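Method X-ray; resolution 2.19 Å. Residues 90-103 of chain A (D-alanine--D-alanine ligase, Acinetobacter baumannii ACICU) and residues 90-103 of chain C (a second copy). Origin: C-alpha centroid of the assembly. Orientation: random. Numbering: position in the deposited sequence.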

ATOM      1  N   GLY A  90      -6.850  -2.076  -6.830  1.00 40.52           N
ATOM      2  CA  GLY A  90      -5.544  -2.752  -7.101  1.00 36.23           C
ATOM      3  C   GLY A  90      -4.743  -2.949  -5.825  1.00 37.85           C
ATOM      4  O   GLY A  90      -5.217  -2.690  -4.714  1.00 38.25           O
ATOM      5  N   VAL A  91      -3.500  -3.364  -6.000  1.00 42.93           N
ATOM      6  CA  VAL A  91      -2.567  -3.621  -4.884  1.00 38.26           C
ATOM      7  C   VAL A  91      -2.373  -2.394  -4.020  1.00 37.94           C
ATOM      8  O   VAL A  91      -2.509  -2.450  -2.783  1.00 35.78           O
ATOM      9  CB  VAL A  91      -1.180  -4.102  -5.397  1.00 35.27           C
ATOM     10  CG1 VAL A  91      -0.253  -4.459  -4.230  1.00 36.57           C
ATOM     11  CG2 VAL A  91      -1.346  -5.348  -6.263  1.00 37.36           C
ATOM     12  N   GLN A  92      -2.008  -1.286  -4.647  1.00 37.01           N
ATOM     13  CA  GLN A  92      -1.674  -0.086  -3.845  1.00 43.61           C
ATOM     14  C   GLN A  92      -2.842   0.449  -2.967  1.00 41.01           C
ATOM     15  O   GLN A  92      -2.737   0.591  -1.709  1.00 46.15           O
ATOM     16  CB  GLN A  92      -1.150   1.022  -4.747  1.00 43.73           C
ATOM     17  CG  GLN A  92      -0.759   2.246  -3.961  1.00 49.34           C
ATOM     18  CD  GLN A  92      -0.173   3.289  -4.845  1.00 51.37           C
ATOM     19  OE1 GLN A  92      -0.835   3.825  -5.711  1.00 56.35           O
ATOM     20  NE2 GLN A  92       1.078   3.568  -4.643  1.00 57.10           N
ATOM     21  N   GLY A  93      -3.958   0.699  -3.637  1.00 37.83           N
ATOM     22  CA  GLY A  93      -5.165   1.154  -2.978  1.00 38.68           C
ATOM     23  C   GLY A  93      -5.668   0.227  -1.868  1.00 41.52           C
ATOM     24  O   GLY A  93      -6.163   0.688  -0.826  1.00 40.43           O
ATOM     25  N   SER A  94      -5.559  -1.072  -2.100  1.00 36.23           N
ATOM     26  CA  SER A  94      -6.003  -2.050  -1.135  1.00 41.21           C
ATOM     27  C   SER A  94      -5.134  -2.006   0.077  1.00 38.69           C
ATOM     28  O   SER A  94      -5.653  -1.904   1.184  1.00 45.09           O
ATOM     29  CB  SER A  94      -6.001  -3.487  -1.717  1.00 38.84           C
ATOM     30  OG  SER A  94      -6.812  -3.533  -2.862  1.00 41.37           O
ATOM     31  N   ALA A  95      -3.820  -2.067  -0.121  1.00 42.64           N
ATOM     32  CA  ALA A  95      -2.884  -1.969   1.014  1.00 46.62           C
ATOM     33  C   ALA A  95      -2.966  -0.641   1.779  1.00 45.89           C
ATOM     34  O   ALA A  95      -2.864  -0.640   3.030  1.00 48.12           O
ATOM     35  CB  ALA A  95      -1.473  -2.219   0.577  1.00 50.25           C
ATOM     36  N   ILE A  96      -3.181   0.467   1.070  1.00 43.56           N
ATOM     37  CA  ILE A  96      -3.496   1.729   1.784  1.00 47.30           C
ATOM     38  C   ILE A  96      -4.855   1.653   2.543  1.00 47.44           C
ATOM     39  O   ILE A  96      -4.931   1.958   3.756  1.00 52.32           O
ATOM     40  CB  ILE A  96      -3.505   2.966   0.861  1.00 51.26           C
ATOM     41  CG1 ILE A  96      -2.115   3.217   0.253  1.00 51.24           C
ATOM     42  CG2 ILE A  96      -3.943   4.180   1.672  1.00 53.78           C
ATOM     43  CD1 ILE A  96      -2.099   4.171  -0.939  1.00 49.83           C
ATOM     44  N   GLY A  97      -5.914   1.237   1.842  1.00 41.92           N
ATOM     45  CA  GLY A  97      -7.271   1.167   2.406  1.00 42.55           C
ATOM     46  C   GLY A  97      -7.432   0.258   3.616  1.00 47.17           C
ATOM     47  O   GLY A  97      -8.374   0.429   4.389  1.00 41.82           O
ATOM     48  N   MET A  98      -6.515  -0.690   3.805  1.00 42.45           N
ATOM     49  CA  MET A  98      -6.579  -1.568   4.951  1.00 46.67           C
ATOM     50  C   MET A  98      -6.041  -0.887   6.204  1.00 46.32           C
ATOM     51  O   MET A  98      -6.234  -1.388   7.316  1.00 43.19           O
ATOM     52  CB  MET A  98      -5.787  -2.844   4.631  1.00 58.22           C
ATOM     53  CG  MET A  98      -5.882  -3.996   5.648  1.00 71.93           C
ATOM     54  SD  MET A  98      -7.286  -5.160   5.549  1.00 82.62           S
ATOM     55  CE  MET A  98      -6.825  -6.339   6.823  1.00 72.99           C
ATOM     56  N   ASP A  99      -5.358   0.245   6.020  1.00 50.52           N
ATOM     57  CA  ASP A  99      -4.676   0.988   7.089  1.00 50.80           C
ATOM     58  C   ASP A  99      -5.392   2.353   7.267  1.00 50.90           C
ATOM     59  O   ASP A  99      -5.366   3.237   6.382  1.00 43.66           O
ATOM     60  CB  ASP A  99      -3.206   1.161   6.670  1.00 55.36           C
ATOM     61  CG  ASP A  99      -2.266   1.609   7.809  1.00 55.86           C
ATOM     62  OD1 ASP A  99      -2.591   2.510   8.598  1.00 61.20           O
ATOM     63  OD2 ASP A  99      -1.151   1.072   7.881  1.00 59.78           O
ATOM     64  N   LYS A 100      -6.042   2.507   8.417  1.00 53.40           N
ATOM     65  CA  LYS A 100      -6.774   3.733   8.729  1.00 55.01           C
ATOM     66  C   LYS A 100      -5.874   4.957   8.767  1.00 55.70           C
ATOM     67  O   LYS A 100      -6.237   6.015   8.198  1.00 53.51           O
ATOM     68  CB  LYS A 100      -7.542   3.610  10.047  1.00 55.93           C
ATOM     69  CG  LYS A 100      -8.740   2.696   9.954  1.00 56.36           C
ATOM     70  CD  LYS A 100      -9.422   2.561  11.302  1.00 61.46           C
ATOM     71  CE  LYS A 100     -10.433   1.423  11.312  1.00 61.75           C
ATOM     72  NZ  LYS A 100      -9.780   0.090  11.423  1.00 64.29           N
ATOM     73  N   VAL A 101      -4.685   4.831   9.367  1.00 53.93           N
ATOM     74  CA  VAL A 101      -3.837   6.023   9.451  1.00 48.66           C
ATOM     75  C   VAL A 101      -3.284   6.373   8.093  1.00 49.63           C
ATOM     76  O   VAL A 101      -3.285   7.576   7.746  1.00 55.02           O
ATOM     77  CB  VAL A 101      -2.753   6.055  10.566  1.00 51.25           C
ATOM     78  CG1 VAL A 101      -2.949   4.974  11.623  1.00 49.10           C
ATOM     79  CG2 VAL A 101      -1.329   6.121  10.017  1.00 51.44           C
ATOM     80  N   LYS A 102      -2.854   5.368   7.304  1.00 45.51           N
ATOM     81  CA  LYS A 102      -2.280   5.677   5.982  1.00 44.58           C
ATOM     82  C   LYS A 102      -3.308   6.230   5.038  1.00 44.08           C
ATOM     83  O   LYS A 102      -3.000   7.111   4.248  1.00 50.20           O
ATOM     84  CB  LYS A 102      -1.530   4.488   5.363  1.00 49.23           C
ATOM     85  CG  LYS A 102      -0.246   4.169   6.113  1.00 48.57           C
ATOM     86  CD  LYS A 102       0.622   3.199   5.359  1.00 52.02           C
ATOM     87  CE  LYS A 102       1.890   2.883   6.138  1.00 49.15           C
ATOM     88  NZ  LYS A 102       1.646   1.960   7.262  1.00 47.47           N
ATOM     89  N   THR A 103      -4.540   5.729   5.133  1.00 47.09           N
ATOM     90  CA  THR A 103      -5.676   6.310   4.411  1.00 43.96           C
ATOM     91  C   THR A 103      -5.858   7.812   4.762  1.00 43.88           C
ATOM     92  O   THR A 103      -6.045   8.645   3.883  1.00 40.85           O
ATOM     93  CB  THR A 103      -6.959   5.517   4.706  1.00 40.81           C
ATOM     94  OG1 THR A 103      -6.839   4.187   4.188  1.00 42.60           O
ATOM     95  CG2 THR A 103      -8.152   6.151   4.029  1.00 45.57           C
TER
ATOM     96  N   GLY C  90       7.067  -5.831   2.922  1.00 37.06           N
ATOM     97  CA  GLY C  90       5.847  -6.560   2.628  1.00 33.08           C
ATOM     98  C   GLY C  90       5.008  -5.860   1.584  1.00 36.47           C
ATOM     99  O   GLY C  90       5.422  -4.852   1.009  1.00 37.33           O
ATOM    100  N   VAL C  91       3.805  -6.384   1.357  1.00 38.90           N
ATOM    101  CA  VAL C  91       2.958  -5.939   0.242  1.00 38.92           C
ATOM    102  C   VAL C  91       2.717  -4.443   0.217  1.00 38.11           C
ATOM    103  O   VAL C  91       2.957  -3.817  -0.835  1.00 35.14           O
ATOM    104  CB  VAL C  91       1.629  -6.674   0.223  1.00 39.48           C
ATOM    105  CG1 VAL C  91       0.708  -6.116  -0.861  1.00 40.85           C
ATOM    106  CG2 VAL C  91       1.888  -8.134  -0.070  1.00 42.71           C
ATOM    107  N   GLN C  92       2.277  -3.916   1.365  1.00 36.41           N
ATOM    108  CA  GLN C  92       1.905  -2.520   1.548  1.00 40.89           C
ATOM    109  C   GLN C  92       3.048  -1.523   1.307  1.00 45.17           C
ATOM    110  O   GLN C  92       2.881  -0.497   0.609  1.00 46.60           O
ATOM    111  CB  GLN C  92       1.317  -2.288   2.977  1.00 47.12           C
ATOM    112  CG  GLN C  92       1.018  -0.782   3.298  1.00 53.52           C
ATOM    113  CD  GLN C  92       0.703  -0.489   4.767  1.00 57.89           C
ATOM    114  OE1 GLN C  92       1.586  -0.469   5.622  1.00 60.20           O
ATOM    115  NE2 GLN C  92      -0.559  -0.251   5.060  1.00 62.92           N
ATOM    116  N   GLY C  93       4.186  -1.790   1.950  1.00 47.65           N
ATOM    117  CA  GLY C  93       5.321  -0.907   1.899  1.00 44.42           C
ATOM    118  C   GLY C  93       5.800  -0.835   0.479  1.00 44.70           C
ATOM    119  O   GLY C  93       6.140   0.253   0.008  1.00 42.67           O
ATOM    120  N   SER C  94       5.809  -1.981  -0.203  1.00 37.44           N
ATOM    121  CA  SER C  94       6.325  -2.054  -1.560  1.00 39.15           C
ATOM    122  C   SER C  94       5.365  -1.355  -2.492  1.00 41.32           C
ATOM    123  O   SER C  94       5.773  -0.632  -3.382  1.00 45.03           O
ATOM    124  CB  SER C  94       6.548  -3.505  -2.065  1.00 35.47           C
ATOM    125  OG  SER C  94       7.107  -4.326  -1.052  1.00 36.95           O
ATOM    126  N   ALA C  95       4.074  -1.578  -2.316  1.00 46.73           N
ATOM    127  CA  ALA C  95       3.104  -0.924  -3.203  1.00 46.13           C
ATOM    128  C   ALA C  95       3.198   0.594  -3.095  1.00 41.84           C
ATOM    129  O   ALA C  95       3.087   1.264  -4.082  1.00 37.87           O
ATOM    130  CB  ALA C  95       1.680  -1.394  -2.896  1.00 46.50           C
ATOM    131  N   ILE C  96       3.378   1.102  -1.882  1.00 40.98           N
ATOM    132  CA  ILE C  96       3.455   2.520  -1.660  1.00 48.98           C
ATOM    133  C   ILE C  96       4.786   3.075  -2.151  1.00 51.44           C
ATOM    134  O   ILE C  96       4.802   4.082  -2.875  1.00 55.91           O
ATOM    135  CB  ILE C  96       3.238   2.855  -0.191  1.00 55.99           C
ATOM    136  CG1 ILE C  96       1.778   2.532   0.181  1.00 55.91           C
ATOM    137  CG2 ILE C  96       3.574   4.327   0.069  1.00 58.75           C
ATOM    138  CD1 ILE C  96       1.524   2.444   1.668  1.00 59.15           C
ATOM    139  N   GLY C  97       5.875   2.399  -1.791  1.00 47.64           N
ATOM    140  CA  GLY C  97       7.225   2.800  -2.194  1.00 50.26           C
ATOM    141  C   GLY C  97       7.499   2.938  -3.682  1.00 47.49           C
ATOM    142  O   GLY C  97       8.304   3.737  -4.074  1.00 49.79           O
ATOM    143  N   MET C  98       6.832   2.160  -4.511  1.00 49.13           N
ATOM    144  CA  MET C  98       6.945   2.293  -5.951  1.00 54.94           C
ATOM    145  C   MET C  98       6.361   3.614  -6.493  1.00 53.75           C
ATOM    146  O   MET C  98       6.465   3.870  -7.679  1.00 57.59           O
ATOM    147  CB  MET C  98       6.198   1.143  -6.622  1.00 61.50           C
ATOM    148  CG  MET C  98       6.571   0.895  -8.077  1.00 73.67           C
ATOM    149  SD  MET C  98       8.197   0.118  -8.233  1.00 94.27           S
ATOM    150  CE  MET C  98       8.220  -0.209 -10.001  1.00 84.97           C
ATOM    151  N   ASP C  99       5.715   4.418  -5.649  1.00 56.32           N
ATOM    152  CA  ASP C  99       4.919   5.585  -6.063  1.00 55.97           C
ATOM    153  C   ASP C  99       5.491   6.777  -5.308  1.00 54.74           C
ATOM    154  O   ASP C  99       5.460   6.807  -4.064  1.00 52.41           O
ATOM    155  CB  ASP C  99       3.453   5.341  -5.675  1.00 58.94           C
ATOM    156  CG  ASP C  99       2.476   6.406  -6.194  1.00 59.59           C
ATOM    157  OD1 ASP C  99       2.768   7.616  -6.064  1.00 61.92           O
ATOM    158  OD2 ASP C  99       1.378   6.026  -6.676  1.00 53.50           O
ATOM    159  N   LYS C 100       6.031   7.745  -6.053  1.00 53.01           N
ATOM    160  CA  LYS C 100       6.712   8.887  -5.435  1.00 57.57           C
ATOM    161  C   LYS C 100       5.741   9.784  -4.690  1.00 53.04           C
ATOM    162  O   LYS C 100       6.024  10.182  -3.543  1.00 52.79           O
ATOM    163  CB  LYS C 100       7.492   9.677  -6.479  1.00 70.47           C
ATOM    164  CG  LYS C 100       8.706   8.921  -7.027  1.00 80.01           C
ATOM    165  CD  LYS C 100       8.878   9.081  -8.537  1.00 83.58           C
ATOM    166  CE  LYS C 100       9.994   8.210  -9.081  1.00 81.83           C
ATOM    167  NZ  LYS C 100      11.303   8.808  -8.727  1.00 90.17           N
ATOM    168  N   VAL C 101       4.572  10.034  -5.290  1.00 52.80           N
ATOM    169  CA  VAL C 101       3.582  10.907  -4.629  1.00 59.70           C
ATOM    170  C   VAL C 101       2.945  10.287  -3.373  1.00 54.58           C
ATOM    171  O   VAL C 101       2.876  10.970  -2.332  1.00 56.99           O
ATOM    172  CB  VAL C 101       2.513  11.534  -5.566  1.00 62.41           C
ATOM    173  CG1 VAL C 101       3.076  11.784  -6.963  1.00 67.79           C
ATOM    174  CG2 VAL C 101       1.236  10.723  -5.620  1.00 70.99           C
ATOM    175  N   LYS C 102       2.522   9.017  -3.440  1.00 49.43           N
ATOM    176  CA  LYS C 102       1.825   8.400  -2.295  1.00 51.59           C
ATOM    177  C   LYS C 102       2.814   8.384  -1.172  1.00 47.62           C
ATOM    178  O   LYS C 102       2.460   8.713  -0.063  1.00 48.80           O
ATOM    179  CB  LYS C 102       1.302   6.952  -2.548  1.00 57.04           C
ATOM    180  CG  LYS C 102       0.093   6.838  -3.458  1.00 61.41           C
ATOM    181  CD  LYS C 102      -1.172   7.422  -2.840  1.00 63.62           C
ATOM    182  CE  LYS C 102      -1.767   8.503  -3.736  1.00 70.34           C
ATOM    183  NZ  LYS C 102      -2.340   7.972  -5.007  1.00 71.58           N
ATOM    184  N   THR C 103       4.058   8.009  -1.479  1.00 50.33           N
ATOM    185  CA  THR C 103       5.155   8.077  -0.502  1.00 56.89           C
ATOM    186  C   THR C 103       5.312   9.494   0.102  1.00 53.67           C
ATOM    187  O   THR C 103       5.454   9.663   1.325  1.00 42.23           O
ATOM    188  CB  THR C 103       6.505   7.654  -1.132  1.00 60.42           C
ATOM    189  OG1 THR C 103       6.376   6.369  -1.759  1.00 59.57           O
ATOM    190  CG2 THR C 103       7.597   7.587  -0.060  1.00 60.38           C
TER

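Two copies of the same segment of D-alanine--D-alanine ligase meet here through helix 91-97 of each chain. The helix axes come within 8.6 Å, and their N-to-C directions differ by 125°. Where the backbones come closest, Gln92 of one chain lies against Ala95 of the other. The CA of Gln92(A) lies 4.9 Å from the CA of Ala95(C), and the CA of Ala95(A) lies 4.9 Å from the CA of Gln92(C). Together the two stretches bury 538 Å².

Gln92 covers the most surface in both chains, with 94 Å² in chain A and 89 Å² in chain C. Its CA-to-CB bond points sideways, but the end of the side chain comes nearer to the partner. Chi1 and chi2 are both t, so the chain is extended and the amide reaches the C-terminal part of the opposing helix. There the backbone carbonyl of Ala95 is within reach, as is the carboxylate of Asp99.

In one direction the bonds are good. Gln92(C) NE2 donates to Ala95(A) O at 3.1 Å and to Asp99(A) OD2 at 3.2 Å. In the other direction the same two bonds are weak. Gln92(A) NE2 lies 3.1 Å from Ala95(C) O and 3.2 Å from Asp99(C) OD2, with poorer angles. A glutamine suits this place because its amide nitrogen carries two hydrogens and can serve two acceptors.

The lysines differ more. Lys102(A) NZ donates to Gln92(C) OE1 at 2.9 Å and also forms a salt bridge with Asp99(A) OD2 at 3.0 Å. The amide of Gln92(C) is thus engaged at both its nitrogen and its oxygen. Lys102(C) has a different rotamer, with chi2 m, and its NZ is bonded elsewhere in the structure. It still packs against chain A, where its CD lies 3.9 Å from Ile96(A) CD1.

Asp99 also caps the helix that starts at residue 100. Asp99(A) OD1 accepts from Lys102(A) N at 3.1 Å, and Asp99(C) OD1 accepts from Lys102(C) N at 3.0 Å. With OD1 at the cap, OD2 faces the glutamine of the other chain.

Ala95 is next in covered surface, with 56 Å² in chain A and 53 Å² in chain C. Its CA-to-CB bond points toward the partner. The small methyl group suits the close approach: Ala95(A) CB is 3.7 Å from Gln92(C) CB, and Ala95(C) CB is 4.2 Å from Gln92(A) CB.

Apolar side chains complete the contact. Val91(A) CG1 is 3.9 Å from Val91(C) CG1 and also 3.9 Å from Ala95(C) CB. The two isoleucines meet each other, with Ile96(A) CG1 4.0 Å from Ile96(C) CG1. Their branched side chains offer apolar surface to this packing.

Gly93 and Gly97 take no part in the contact. A CB at either position would point away from the partner.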